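Local coordinates for protein ATP-dependent Clp endopeptidase (Clostridium difficile, PDB 3FES) that probably serves as the substrate- and adaptor-binding amino-terminal domain of a ClpC-type AAA+ unfoldase that feeds proteins to the Clp protease, at residues N29-L37 and S83-E91. Residues are numbered along the deposited sequence; the frame is centred on the assembly and turned at random.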
loop_
_atom_site.group_PDB
_atom_site.type_symbol
_atom_site.label_atom_id
_atom_site.label_comp_id
_atom_site.label_asym_id
_atom_site.label_seq_id
_atom_site.Cartn_x
_atom_site.Cartn_y
_atom_site.Cartn_z
ATOM N N ASN A 29 -9.195 -3.993 13.087
ATOM C CA ASN A 29 -8.270 -3.427 14.085
ATOM C C ASN A 29 -6.799 -3.738 13.782
ATOM O O ASN A 29 -5.908 -3.345 14.511
ATOM C CB ASN A 29 -8.653 -3.799 15.514
ATOM C CG ASN A 29 -8.854 -5.284 15.701
ATOM O OD1 ASN A 29 -8.265 -6.100 14.990
ATOM N ND2 ASN A 29 -9.727 -5.641 16.627
ATOM N N ILE A 30 -6.562 -4.436 12.685
ATOM C CA ILE A 30 -5.210 -4.728 12.239
ATOM C C ILE A 30 -5.026 -4.184 10.833
ATOM O O ILE A 30 -5.787 -4.511 9.922
ATOM C CB ILE A 30 -4.913 -6.274 12.296
ATOM C CG1 ILE A 30 -5.100 -6.777 13.747
ATOM C CG2 ILE A 30 -3.499 -6.560 11.782
ATOM C CD1 ILE A 30 -5.213 -8.315 13.877
ATOM N N VAL A 31 -4.006 -3.360 10.650
ATOM C CA VAL A 31 -3.696 -2.789 9.319
ATOM C C VAL A 31 -2.801 -3.788 8.570
ATOM O O VAL A 31 -1.657 -4.041 8.989
ATOM C CB VAL A 31 -2.923 -1.482 9.466
ATOM C CG1 VAL A 31 -2.539 -0.894 8.089
ATOM C CG2 VAL A 31 -3.753 -0.476 10.273
ATOM N N GLY A 32 -3.335 -4.359 7.502
ATOM C CA GLY A 32 -2.626 -5.340 6.668
ATOM C C GLY A 32 -2.154 -4.728 5.366
ATOM O O GLY A 32 -2.365 -3.546 5.115
ATOM N N SER A 33 -1.521 -5.538 4.508
ATOM C CA SER A 33 -0.982 -5.015 3.254
ATOM C C SER A 33 -2.095 -4.437 2.400
ATOM O O SER A 33 -1.854 -3.489 1.637
ATOM C CB SER A 33 -0.261 -6.132 2.450
ATOM O OG SER A 33 -1.122 -7.218 2.191
ATOM N N GLU A 34 -3.294 -5.022 2.518
ATOM C CA GLU A 34 -4.427 -4.561 1.689
ATOM C C GLU A 34 -4.824 -3.125 2.046
ATOM O O GLU A 34 -5.227 -2.351 1.177
ATOM C CB GLU A 34 -5.622 -5.535 1.770
ATOM C CG GLU A 34 -6.352 -5.601 3.110
ATOM C CD GLU A 34 -5.690 -6.478 4.198
ATOM O OE1 GLU A 34 -4.486 -6.805 4.202
ATOM O OE2 GLU A 34 -6.416 -6.847 5.107
ATOM N N HIS A 35 -4.718 -2.781 3.322
ATOM C CA HIS A 35 -5.045 -1.432 3.736
ATOM C C HIS A 35 -3.983 -0.443 3.300
ATOM O O HIS A 35 -4.317 0.676 2.943
ATOM C CB HIS A 35 -5.183 -1.342 5.239
ATOM C CG HIS A 35 -6.147 -2.326 5.821
ATOM N ND1 HIS A 35 -7.510 -2.234 5.651
ATOM C CD2 HIS A 35 -5.935 -3.421 6.577
ATOM C CE1 HIS A 35 -8.097 -3.222 6.298
ATOM N NE2 HIS A 35 -7.163 -3.941 6.885
ATOM N N ILE A 36 -2.715 -0.843 3.362
ATOM C CA ILE A 36 -1.631 0.001 2.848
ATOM C C ILE A 36 -1.858 0.238 1.344
ATOM O O ILE A 36 -1.709 1.356 0.847
ATOM C CB ILE A 36 -0.246 -0.669 3.081
ATOM C CG1 ILE A 36 0.028 -0.878 4.584
ATOM C CG2 ILE A 36 0.883 0.176 2.430
ATOM C CD1 ILE A 36 1.293 -1.667 4.852
ATOM N N LEU A 37 -2.200 -0.829 0.602
ATOM C CA LEU A 37 -2.492 -0.647 -0.828
ATOM C C LEU A 37 -3.632 0.361 -1.082
ATOM O O LEU A 37 -3.537 1.246 -1.975
ATOM C CB LEU A 37 -2.825 -2.020 -1.458
ATOM C CG LEU A 37 -2.934 -2.013 -2.986
ATOM C CD1 LEU A 37 -1.568 -1.903 -3.633
ATOM C CD2 LEU A 37 -3.560 -3.321 -3.427
ATOM N N SER A 83 0.037 -5.148 11.207
ATOM C CA SER A 83 0.384 -6.573 11.238
ATOM C C SER A 83 1.924 -6.737 10.997
ATOM O O SER A 83 2.595 -5.815 10.530
ATOM C CB SER A 83 -0.338 -7.302 10.110
ATOM O OG SER A 83 0.159 -6.847 8.886
ATOM N N PRO A 84 2.452 -7.945 11.246
ATOM C CA PRO A 84 3.872 -8.221 11.003
ATOM C C PRO A 84 4.206 -8.001 9.536
ATOM O O PRO A 84 5.237 -7.421 9.210
ATOM C CB PRO A 84 3.981 -9.706 11.433
ATOM C CG PRO A 84 3.105 -9.747 12.652
ATOM C CD PRO A 84 1.836 -9.008 12.057
ATOM N N ARG A 85 3.306 -8.398 8.650
ATOM C CA ARG A 85 3.574 -8.222 7.223
ATOM C C ARG A 85 3.638 -6.737 6.800
ATOM O O ARG A 85 4.511 -6.341 6.010
ATOM C CB ARG A 85 2.552 -8.940 6.342
ATOM C CG ARG A 85 2.881 -8.780 4.868
ATOM C CD ARG A 85 1.958 -9.613 3.970
ATOM N NE ARG A 85 2.138 -11.074 4.101
ATOM C CZ ARG A 85 1.354 -11.863 4.828
ATOM N NH1 ARG A 85 1.567 -13.166 4.852
ATOM N NH2 ARG A 85 0.343 -11.331 5.525
ATOM N N SER A 86 2.727 -5.946 7.343
ATOM C CA SER A 86 2.778 -4.494 7.185
ATOM C C SER A 86 4.076 -3.911 7.680
ATOM O O SER A 86 4.683 -3.089 6.990
ATOM C CB SER A 86 1.571 -3.839 7.848
ATOM O OG SER A 86 0.392 -4.198 7.110
ATOM N N LYS A 87 4.502 -4.326 8.862
ATOM C CA LYS A 87 5.805 -3.890 9.381
ATOM C C LYS A 87 6.981 -4.301 8.491
ATOM O O LYS A 87 7.899 -3.507 8.279
ATOM C CB LYS A 87 6.024 -4.365 10.825
ATOM C CG LYS A 87 5.101 -3.595 11.816
ATOM C CD LYS A 87 5.440 -3.889 13.278
ATOM C CE LYS A 87 6.785 -3.288 13.669
ATOM N NZ LYS A 87 6.620 -1.861 14.047
ATOM N N GLN A 88 6.935 -5.531 7.965
ATOM C CA GLN A 88 7.948 -6.015 7.050
ATOM C C GLN A 88 7.955 -5.218 5.740
ATOM O O GLN A 88 9.019 -4.892 5.214
ATOM C CB GLN A 88 7.716 -7.510 6.754
ATOM C CG GLN A 88 8.051 -8.416 7.931
ATOM C CD GLN A 88 9.518 -8.862 7.958
ATOM O OE1 GLN A 88 10.243 -8.633 8.946
ATOM N NE2 GLN A 88 9.960 -9.520 6.880
ATOM N N ILE A 89 6.773 -4.923 5.225
ATOM C CA ILE A 89 6.634 -4.079 4.015
ATOM C C ILE A 89 7.266 -2.713 4.227
ATOM O O ILE A 89 8.038 -2.219 3.366
ATOM C CB ILE A 89 5.156 -3.933 3.608
ATOM C CG1 ILE A 89 4.680 -5.246 2.968
ATOM C CG2 ILE A 89 4.953 -2.691 2.631
ATOM C CD1 ILE A 89 3.148 -5.403 2.919
ATOM N N LEU A 90 6.972 -2.092 5.380
ATOM C CA LEU A 90 7.564 -0.775 5.614
ATOM C C LEU A 90 9.081 -0.829 5.767
ATOM O O LEU A 90 9.775 0.054 5.298
ATOM C CB LEU A 90 6.917 -0.067 6.798
ATOM C CG LEU A 90 5.430 0.235 6.568
ATOM C CD1 LEU A 90 4.909 0.919 7.842
ATOM C CD2 LEU A 90 5.122 1.114 5.317
ATOM N N GLU A 91 9.584 -1.826 6.485
ATOM C CA GLU A 91 11.026 -2.058 6.567
ATOM C C GLU A 91 11.632 -2.283 5.185
ATOM O O GLU A 91 12.668 -1.686 4.854
ATOM C CB GLU A 91 11.284 -3.233 7.509
ATOM C CG GLU A 91 12.699 -3.630 7.716
ATOM C CD GLU A 91 12.764 -4.832 8.675
ATOM O OE1 GLU A 91 12.257 -5.921 8.330
ATOM O OE2 GLU A 91 13.309 -4.674 9.772
HETATM O O HOH W 1 -0.940 -8.284 6.258
#
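Val31 and the start of helix 84-99 meet in a polar contact between two helix N-termini, just where the short parallel strands 30-31 and 81-82 run out. One backbone oxygen, Val31 O, collects the main bonds. Ser83 N donates to it at 3.0 Å and nearly straight, with an N-H...O angle of 174°. This bond carries the strand pairing one step on, to the residue that caps helix 84-99. Ser86 OG donates to the same oxygen at 2.8 Å. Its hydroxyl stands above the carbonyl plane, on the opposite face from Ser83 N, so the oxygen is gripped from both faces. The Ser86 hydroxyl lies beside its own backbone N (chi1 -68°), which directs it at the strand end. Ser83 OG accepts from Ser86 N at 3.1 Å and thereby caps the helix. A water bridges the two segments: it lies 3.2 Å from Ser83 OG and accepts weakly from Ser33 N and Arg85 NH2, meeting the guanidinium at its edge. Arg85 also forms a salt bridge with Glu117 through NE, and Ser33 OG is hydrogen-bonded to Ala122 N.

Apolar groups flank the polar centre. Ile30 CG2 rests against Ser83 CB. Deeper in, Ile36 CD1 packs against the Ser86 side chain, 3.5 Å from Ser86 OG. Ile89 CD1 reaches Ser33 CB at 3.5 Å. Helix 107-117 lies against Ile36 and Ile89, which ties the contact to the hydrophobic core. The axes of the helical segments 33-37 and 84-91 come within 9.7 Å, with their N-to-C directions 50° apart. Two strand-to-helix junctions joined side by side in this way fit the mainly helical Clp amino-terminal domain, with its two related sequence repeats.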